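Local coordinates for Glyoxalase/Bleomycin resistance protein/dioxygenase domain (Frankia sp., PDB 2RK0) that belongs to the glyoxalase/bleomycin resistance/dioxygenase superfamily and is probably a metal-dependent enzyme or a small-molecule binding protein, its own substrate not being established, at residues L86-F100 with T103-R115. Numbering follows the deposited sequence.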
ATOM      1  N   LEU A  86      11.057 -16.496  -1.161  1.00 17.80           N
ATOM      2  CA  LEU A  86      10.111 -16.683  -2.261  1.00 19.67           C
ATOM      3  C   LEU A  86       9.690 -18.142  -2.363  1.00 19.68           C
ATOM      4  O   LEU A  86       8.522 -18.443  -2.612  1.00 20.01           O
ATOM      5  CB  LEU A  86      10.743 -16.229  -3.587  1.00 17.09           C
ATOM      6  CG  LEU A  86      11.039 -14.722  -3.668  1.00 19.75           C
ATOM      7  CD1 LEU A  86      11.536 -14.354  -5.057  1.00 18.40           C
ATOM      8  CD2 LEU A  86       9.775 -13.933  -3.335  1.00 17.27           C
ATOM      9  N   ASP A  87      10.648 -19.044  -2.173  1.00 20.97           N
ATOM     10  CA  ASP A  87      10.374 -20.475  -2.247  1.00 21.23           C
ATOM     11  C   ASP A  87       9.355 -20.841  -1.183  1.00 19.65           C
ATOM     12  O   ASP A  87       8.424 -21.592  -1.442  1.00 21.30           O
ATOM     13  CB  ASP A  87      11.651 -21.297  -2.014  1.00 22.40           C
ATOM     14  CG  ASP A  87      12.701 -21.083  -3.090  1.00 25.63           C
ATOM     15  OD1 ASP A  87      12.363 -20.545  -4.168  1.00 27.27           O
ATOM     16  OD2 ASP A  87      13.870 -21.465  -2.854  1.00 26.51           O
ATOM     17  N   VAL A  88       9.537 -20.297   0.016  1.00 20.46           N
ATOM     18  CA  VAL A  88       8.630 -20.580   1.118  1.00 20.46           C
ATOM     19  C   VAL A  88       7.234 -20.023   0.839  1.00 20.23           C
ATOM     20  O   VAL A  88       6.225 -20.689   1.098  1.00 17.93           O
ATOM     21  CB  VAL A  88       9.172 -20.004   2.446  1.00 23.34           C
ATOM     22  CG1 VAL A  88       8.145 -20.190   3.557  1.00 21.89           C
ATOM     23  CG2 VAL A  88      10.489 -20.700   2.822  1.00 22.18           C
ATOM     24  N   LEU A  89       7.173 -18.803   0.311  1.00 18.24           N
ATOM     25  CA  LEU A  89       5.887 -18.188  -0.015  1.00 19.51           C
ATOM     26  C   LEU A  89       5.128 -19.047  -1.027  1.00 18.04           C
ATOM     27  O   LEU A  89       3.937 -19.302  -0.867  1.00 14.57           O
ATOM     28  CB  LEU A  89       6.088 -16.789  -0.604  1.00 22.18           C
ATOM     29  CG  LEU A  89       6.124 -15.599   0.349  1.00 27.24           C
ATOM     30  CD1 LEU A  89       6.533 -14.339  -0.404  1.00 26.31           C
ATOM     31  CD2 LEU A  89       4.752 -15.425   0.985  1.00 27.44           C
ATOM     32  N   GLU A  90       5.812 -19.479  -2.080  1.00 18.20           N
ATOM     33  CA  GLU A  90       5.152 -20.304  -3.089  1.00 22.22           C
ATOM     34  C   GLU A  90       4.596 -21.581  -2.467  1.00 22.37           C
ATOM     35  O   GLU A  90       3.498 -22.016  -2.800  1.00 20.45           O
ATOM     36  CB  GLU A  90       6.123 -20.673  -4.212  1.00 25.33           C
ATOM     37  CG  GLU A  90       6.371 -19.580  -5.221  1.00 28.26           C
ATOM     38  CD  GLU A  90       7.128 -20.094  -6.429  1.00 30.56           C
ATOM     39  OE1 GLU A  90       6.648 -21.050  -7.072  1.00 33.43           O
ATOM     40  OE2 GLU A  90       8.201 -19.547  -6.742  1.00 33.50           O
ATOM     41  N   GLU A  91       5.368 -22.178  -1.564  1.00 23.96           N
ATOM     42  CA  GLU A  91       4.954 -23.405  -0.894  1.00 24.62           C
ATOM     43  C   GLU A  91       3.684 -23.171  -0.084  1.00 22.85           C
ATOM     44  O   GLU A  91       2.736 -23.954  -0.152  1.00 20.96           O
ATOM     45  CB  GLU A  91       6.075 -23.900   0.022  1.00 28.25           C
ATOM     46  CG  GLU A  91       7.375 -24.216  -0.710  1.00 34.61           C
ATOM     47  CD  GLU A  91       8.563 -24.408   0.237  1.00 40.59           C
ATOM     48  OE1 GLU A  91       8.460 -25.237   1.164  1.00 40.67           O
ATOM     49  OE2 GLU A  91       9.598 -23.726   0.043  1.00 43.73           O
ATOM     50  N   ARG A  92       3.668 -22.090   0.684  1.00 22.06           N
ATOM     51  CA  ARG A  92       2.507 -21.753   1.502  1.00 21.85           C
ATOM     52  C   ARG A  92       1.291 -21.415   0.644  1.00 21.85           C
ATOM     53  O   ARG A  92       0.172 -21.855   0.929  1.00 19.37           O
ATOM     54  CB  ARG A  92       2.839 -20.571   2.410  1.00 22.96           C
ATOM     55  CG  ARG A  92       3.828 -20.906   3.511  1.00 24.28           C
ATOM     56  CD  ARG A  92       4.170 -19.673   4.322  1.00 26.93           C
ATOM     57  NE  ARG A  92       5.081 -19.970   5.418  1.00 25.86           N
ATOM     58  CZ  ARG A  92       5.594 -19.048   6.225  1.00 28.93           C
ATOM     59  NH1 ARG A  92       5.288 -17.768   6.054  1.00 28.31           N
ATOM     60  NH2 ARG A  92       6.404 -19.407   7.213  1.00 30.45           N
ATOM     61  N   LEU A  93       1.509 -20.625  -0.404  1.00 20.42           N
ATOM     62  CA  LEU A  93       0.417 -20.235  -1.294  1.00 22.12           C
ATOM     63  C   LEU A  93      -0.212 -21.470  -1.928  1.00 22.35           C
ATOM     64  O   LEU A  93      -1.432 -21.610  -1.957  1.00 20.25           O
ATOM     65  CB  LEU A  93       0.931 -19.291  -2.391  1.00 20.40           C
ATOM     66  CG  LEU A  93       1.422 -17.922  -1.901  1.00 20.30           C
ATOM     67  CD1 LEU A  93       2.098 -17.171  -3.045  1.00 19.17           C
ATOM     68  CD2 LEU A  93       0.247 -17.127  -1.350  1.00 20.04           C
ATOM     69  N   ALA A  94       0.634 -22.365  -2.426  1.00 23.62           N
ATOM     70  CA  ALA A  94       0.169 -23.591  -3.059  1.00 26.06           C
ATOM     71  C   ALA A  94      -0.604 -24.444  -2.062  1.00 27.95           C
ATOM     72  O   ALA A  94      -1.725 -24.881  -2.331  1.00 28.25           O
ATOM     73  CB  ALA A  94       1.352 -24.365  -3.604  1.00 24.88           C
ATOM     74  N   LYS A  95       0.005 -24.675  -0.903  1.00 29.69           N
ATOM     75  CA  LYS A  95      -0.610 -25.475   0.146  1.00 31.13           C
ATOM     76  C   LYS A  95      -1.981 -24.903   0.507  1.00 31.56           C
ATOM     77  O   LYS A  95      -2.926 -25.647   0.765  1.00 31.07           O
ATOM     78  CB  LYS A  95       0.295 -25.489   1.382  1.00 32.92           C
ATOM     79  CG  LYS A  95       0.387 -26.849   2.070  1.00 40.00           C
ATOM     80  CD  LYS A  95       1.343 -26.828   3.266  1.00 43.85           C
ATOM     81  CE  LYS A  95       2.785 -26.525   2.850  1.00 46.05           C
ATOM     82  NZ  LYS A  95       3.391 -27.599   2.010  1.00 47.15           N
ATOM     83  N   ALA A  96      -2.086 -23.577   0.508  1.00 30.27           N
ATOM     84  CA  ALA A  96      -3.334 -22.903   0.846  1.00 30.05           C
ATOM     85  C   ALA A  96      -4.311 -22.813  -0.327  1.00 29.25           C
ATOM     86  O   ALA A  96      -5.461 -22.399  -0.162  1.00 28.30           O
ATOM     87  CB  ALA A  96      -3.036 -21.507   1.378  1.00 31.38           C
ATOM     88  N   GLY A  97      -3.856 -23.201  -1.513  1.00 29.07           N
ATOM     89  CA  GLY A  97      -4.720 -23.140  -2.677  1.00 27.56           C
ATOM     90  C   GLY A  97      -5.001 -21.705  -3.091  1.00 26.63           C
ATOM     91  O   GLY A  97      -6.039 -21.405  -3.675  1.00 25.45           O
ATOM     92  N   ALA A  98      -4.067 -20.812  -2.783  1.00 24.89           N
ATOM     93  CA  ALA A  98      -4.208 -19.405  -3.136  1.00 22.84           C
ATOM     94  C   ALA A  98      -3.889 -19.164  -4.614  1.00 20.75           C
ATOM     95  O   ALA A  98      -3.366 -20.046  -5.300  1.00 20.66           O
ATOM     96  CB  ALA A  98      -3.284 -18.568  -2.266  1.00 24.44           C
ATOM     97  N   ALA A  99      -4.212 -17.968  -5.101  1.00 19.72           N
ATOM     98  CA  ALA A  99      -3.931 -17.596  -6.484  1.00 19.46           C
ATOM     99  C   ALA A  99      -2.533 -16.979  -6.558  1.00 20.13           C
ATOM    100  O   ALA A  99      -2.203 -16.071  -5.796  1.00 19.93           O
ATOM    101  CB  ALA A  99      -4.968 -16.596  -6.989  1.00 17.02           C
ATOM    102  N   PHE A 100      -1.707 -17.484  -7.470  1.00 20.19           N
ATOM    103  CA  PHE A 100      -0.357 -16.965  -7.626  1.00 19.31           C
ATOM    104  C   PHE A 100       0.321 -17.555  -8.851  1.00 19.27           C
ATOM    105  O   PHE A 100      -0.076 -18.606  -9.354  1.00 18.30           O
ATOM    106  CB  PHE A 100       0.489 -17.280  -6.379  1.00 19.11           C
ATOM    107  CG  PHE A 100       0.925 -18.722  -6.283  1.00 20.50           C
ATOM    108  CD1 PHE A 100       2.167 -19.123  -6.766  1.00 22.19           C
ATOM    109  CD2 PHE A 100       0.083 -19.681  -5.724  1.00 20.15           C
ATOM    110  CE1 PHE A 100       2.567 -20.467  -6.692  1.00 21.84           C
ATOM    111  CE2 PHE A 100       0.469 -21.026  -5.644  1.00 20.42           C
ATOM    112  CZ  PHE A 100       1.711 -21.419  -6.128  1.00 22.72           C
ATOM    113  N   THR A 103       7.434 -17.823  -9.248  1.00 20.90           N
ATOM    114  CA  THR A 103       8.360 -16.709  -9.146  1.00 21.64           C
ATOM    115  C   THR A 103       8.962 -16.467 -10.524  1.00 21.00           C
ATOM    116  O   THR A 103       9.396 -17.393 -11.197  1.00 20.57           O
ATOM    117  CB  THR A 103       9.465 -17.017  -8.142  1.00 23.70           C
ATOM    118  OG1 THR A 103       8.879 -17.129  -6.839  1.00 23.08           O
ATOM    119  CG2 THR A 103      10.540 -15.913  -8.158  1.00 21.58           C
ATOM    120  N   GLN A 104       8.978 -15.215 -10.952  1.00 21.09           N
ATOM    121  CA  GLN A 104       9.515 -14.900 -12.265  1.00 20.66           C
ATOM    122  C   GLN A 104      10.852 -14.180 -12.200  1.00 20.16           C
ATOM    123  O   GLN A 104      11.030 -13.240 -11.422  1.00 16.94           O
ATOM    124  CB  GLN A 104       8.502 -14.061 -13.039  1.00 22.43           C
ATOM    125  CG  GLN A 104       9.003 -13.553 -14.371  1.00 27.83           C
ATOM    126  CD  GLN A 104       7.913 -12.866 -15.158  1.00 31.67           C
ATOM    127  OE1 GLN A 104       7.049 -12.199 -14.580  1.00 32.47           O
ATOM    128  NE2 GLN A 104       7.947 -13.013 -16.482  1.00 30.79           N
ATOM    129  N   GLU A 105      11.801 -14.641 -13.013  1.00 19.76           N
ATOM    130  CA  GLU A 105      13.116 -14.025 -13.065  1.00 19.00           C
ATOM    131  C   GLU A 105      13.079 -12.894 -14.083  1.00 18.12           C
ATOM    132  O   GLU A 105      12.741 -13.101 -15.248  1.00 16.98           O
ATOM    133  CB  GLU A 105      14.196 -15.040 -13.459  1.00 18.47           C
ATOM    134  CG  GLU A 105      15.565 -14.404 -13.632  1.00 18.54           C
ATOM    135  CD  GLU A 105      16.667 -15.418 -13.871  1.00 21.79           C
ATOM    136  OE1 GLU A 105      16.367 -16.524 -14.356  1.00 22.46           O
ATOM    137  OE2 GLU A 105      17.841 -15.107 -13.584  1.00 22.27           O
ATOM    138  N   LEU A 106      13.418 -11.696 -13.624  1.00 17.59           N
ATOM    139  CA  LEU A 106      13.425 -10.518 -14.473  1.00 17.78           C
ATOM    140  C   LEU A 106      14.811  -9.890 -14.462  1.00 17.79           C
ATOM    141  O   LEU A 106      15.666 -10.272 -13.671  1.00 19.35           O
ATOM    142  CB  LEU A 106      12.363  -9.525 -13.982  1.00 18.24           C
ATOM    143  CG  LEU A 106      10.924 -10.026 -14.185  1.00 22.15           C
ATOM    144  CD1 LEU A 106       9.940  -9.095 -13.492  1.00 24.13           C
ATOM    145  CD2 LEU A 106      10.625 -10.115 -15.679  1.00 21.27           C
ATOM    146  N   PRO A 107      15.051  -8.914 -15.343  1.00 19.04           N
ATOM    147  CA  PRO A 107      16.357  -8.259 -15.407  1.00 20.17           C
ATOM    148  C   PRO A 107      16.869  -7.692 -14.084  1.00 21.63           C
ATOM    149  O   PRO A 107      18.038  -7.852 -13.746  1.00 21.08           O
ATOM    150  CB  PRO A 107      16.141  -7.172 -16.457  1.00 19.22           C
ATOM    151  CG  PRO A 107      15.144  -7.818 -17.389  1.00 19.29           C
ATOM    152  CD  PRO A 107      14.159  -8.404 -16.402  1.00 18.71           C
ATOM    153  N   PHE A 108      15.988  -7.057 -13.322  1.00 22.50           N
ATOM    154  CA  PHE A 108      16.403  -6.443 -12.075  1.00 23.32           C
ATOM    155  C   PHE A 108      16.045  -7.179 -10.798  1.00 21.70           C
ATOM    156  O   PHE A 108      16.235  -6.650  -9.707  1.00 20.16           O
ATOM    157  CB  PHE A 108      15.878  -5.012 -12.033  1.00 27.86           C
ATOM    158  CG  PHE A 108      16.520  -4.118 -13.056  1.00 35.26           C
ATOM    159  CD1 PHE A 108      17.862  -3.765 -12.936  1.00 35.87           C
ATOM    160  CD2 PHE A 108      15.804  -3.673 -14.167  1.00 38.09           C
ATOM    161  CE1 PHE A 108      18.481  -2.984 -13.910  1.00 38.77           C
ATOM    162  CE2 PHE A 108      16.413  -2.891 -15.146  1.00 38.15           C
ATOM    163  CZ  PHE A 108      17.755  -2.547 -15.017  1.00 38.67           C
ATOM    164  N   GLY A 109      15.537  -8.400 -10.932  1.00 19.37           N
ATOM    165  CA  GLY A 109      15.182  -9.177  -9.759  1.00 18.41           C
ATOM    166  C   GLY A 109      14.180 -10.276 -10.041  1.00 17.60           C
ATOM    167  O   GLY A 109      13.903 -10.584 -11.203  1.00 17.56           O
ATOM    168  N   TRP A 110      13.644 -10.865  -8.973  1.00 14.85           N
ATOM    169  CA  TRP A 110      12.651 -11.933  -9.067  1.00 16.30           C
ATOM    170  C   TRP A 110      11.377 -11.422  -8.403  1.00 18.14           C
ATOM    171  O   TRP A 110      11.433 -10.755  -7.367  1.00 16.38           O
ATOM    172  CB  TRP A 110      13.138 -13.185  -8.323  1.00 16.60           C
ATOM    173  CG  TRP A 110      14.309 -13.860  -8.961  1.00 17.22           C
ATOM    174  CD1 TRP A 110      14.281 -14.962  -9.762  1.00 16.35           C
ATOM    175  CD2 TRP A 110      15.681 -13.457  -8.878  1.00 17.59           C
ATOM    176  NE1 TRP A 110      15.551 -15.275 -10.188  1.00 15.38           N
ATOM    177  CE2 TRP A 110      16.430 -14.364  -9.662  1.00 16.70           C
ATOM    178  CE3 TRP A 110      16.353 -12.411  -8.224  1.00 17.36           C
ATOM    179  CZ2 TRP A 110      17.821 -14.265  -9.805  1.00 18.45           C
ATOM    180  CZ3 TRP A 110      17.738 -12.311  -8.368  1.00 17.87           C
ATOM    181  CH2 TRP A 110      18.455 -13.235  -9.157  1.00 18.23           C
ATOM    182  N   ILE A 111      10.234 -11.731  -8.999  1.00 18.01           N
ATOM    183  CA  ILE A 111       8.962 -11.295  -8.438  1.00 20.40           C
ATOM    184  C   ILE A 111       7.989 -12.459  -8.337  1.00 19.39           C
ATOM    185  O   ILE A 111       7.895 -13.294  -9.242  1.00 17.57           O
ATOM    186  CB  ILE A 111       8.309 -10.191  -9.302  1.00 23.50           C
ATOM    187  CG1 ILE A 111       9.208  -8.957  -9.346  1.00 25.19           C
ATOM    188  CG2 ILE A 111       6.948  -9.804  -8.725  1.00 24.82           C
ATOM    189  CD1 ILE A 111       8.710  -7.866 -10.267  1.00 30.29           C
ATOM    190  N   LEU A 112       7.277 -12.509  -7.221  1.00 17.37           N
ATOM    191  CA  LEU A 112       6.267 -13.528  -6.993  1.00 17.54           C
ATOM    192  C   LEU A 112       4.969 -12.744  -6.855  1.00 17.55           C
ATOM    193  O   LEU A 112       4.811 -11.962  -5.918  1.00 18.62           O
ATOM    194  CB  LEU A 112       6.573 -14.297  -5.707  1.00 19.21           C
ATOM    195  CG  LEU A 112       5.542 -15.316  -5.217  1.00 22.57           C
ATOM    196  CD1 LEU A 112       5.205 -16.287  -6.330  1.00 21.51           C
ATOM    197  CD2 LEU A 112       6.098 -16.048  -3.996  1.00 22.44           C
ATOM    198  N   ALA A 113       4.053 -12.917  -7.802  1.00 16.18           N
ATOM    199  CA  ALA A 113       2.792 -12.191  -7.754  1.00 14.70           C
ATOM    200  C   ALA A 113       1.696 -13.098  -7.214  1.00 15.85           C
ATOM    201  O   ALA A 113       1.525 -14.229  -7.680  1.00 14.49           O
ATOM    202  CB  ALA A 113       2.431 -11.678  -9.158  1.00 14.48           C
ATOM    203  N   PHE A 114       0.957 -12.610  -6.220  1.00 14.62           N
ATOM    204  CA  PHE A 114      -0.108 -13.405  -5.622  1.00 15.47           C
ATOM    205  C   PHE A 114      -1.271 -12.541  -5.136  1.00 16.30           C
ATOM    206  O   PHE A 114      -1.187 -11.308  -5.110  1.00 16.26           O
ATOM    207  CB  PHE A 114       0.465 -14.260  -4.479  1.00 16.50           C
ATOM    208  CG  PHE A 114       1.143 -13.461  -3.385  1.00 15.83           C
ATOM    209  CD1 PHE A 114       0.516 -13.274  -2.152  1.00 16.07           C
ATOM    210  CD2 PHE A 114       2.409 -12.913  -3.579  1.00 17.59           C
ATOM    211  CE1 PHE A 114       1.140 -12.559  -1.117  1.00 15.92           C
ATOM    212  CE2 PHE A 114       3.049 -12.193  -2.557  1.00 16.56           C
ATOM    213  CZ  PHE A 114       2.412 -12.017  -1.324  1.00 14.68           C
ATOM    214  N   ARG A 115      -2.362 -13.195  -4.756  1.00 17.55           N
ATOM    215  CA  ARG A 115      -3.548 -12.486  -4.292  1.00 17.89           C
ATOM    216  C   ARG A 115      -3.956 -12.978  -2.915  1.00 17.98           C
ATOM    217  O   ARG A 115      -3.722 -14.132  -2.576  1.00 17.54           O
ATOM    218  CB  ARG A 115      -4.711 -12.732  -5.251  1.00 18.58           C
ATOM    219  CG  ARG A 115      -4.406 -12.445  -6.699  1.00 20.75           C
ATOM    220  CD  ARG A 115      -4.415 -10.969  -6.973  1.00 23.36           C
ATOM    221  NE  ARG A 115      -4.222 -10.695  -8.391  1.00 25.08           N
ATOM    222  CZ  ARG A 115      -4.907  -9.780  -9.069  1.00 26.76           C
ATOM    223  NH1 ARG A 115      -5.833  -9.058  -8.448  1.00 24.97           N
ATOM    224  NH2 ARG A 115      -4.664  -9.582 -10.362  1.00 24.15           N
TER
HETATM  225  O   HOH W   1      -5.595 -16.074  -3.132  1.00 18.73           O
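With its CG anti to the backbone N (chi1 174°), Leu112 reaches from strand 109-115 onto helix 86-96, while Glu90, its CG beside the backbone N and its chain extended beyond, swings its carboxylate to Thr103. The contact belongs to a βαβββ module of the glyoxalase fold, in which the helix packs on one face of a four-stranded mixed sheet; here helix and strand segments run nearly parallel, at 18°, their axes 9.8 Å apart. Leucine suits the centre because both its methyls find partners: each touches Glu90 CG, Leu112 CD2 also presses tightly on Leu89 CB (3.5 Å), and Leu112 CD1 lies, more loosely, obliquely to the Phe100 ring. Leu86 CD1 touches both Thr103 CG2 and Trp110 CB, and Leu93 CD1 rests 3.6 Å from Phe114 CB. Leu122 and Trp22 also touch Phe114. Beyond the Schellman motif at Gly97, whose positive phi suits glycine, the chain returns to the strand: Arg115 N donates to Ala99 O (3.1 Å), and a water joins Ala99 N to Arg115 O. Threonine suits its place because its hydroxyl binds the carboxylate while its methyl meets Leu86; the backbone adds an N-H. Glu90 OE2 takes both bonds from one face of its carboxylate: Thr103 OG1 at a short 2.5 Å, on the anti side but tilted 30° out of the plane, and Thr103 N at 3.1 Å from well above it.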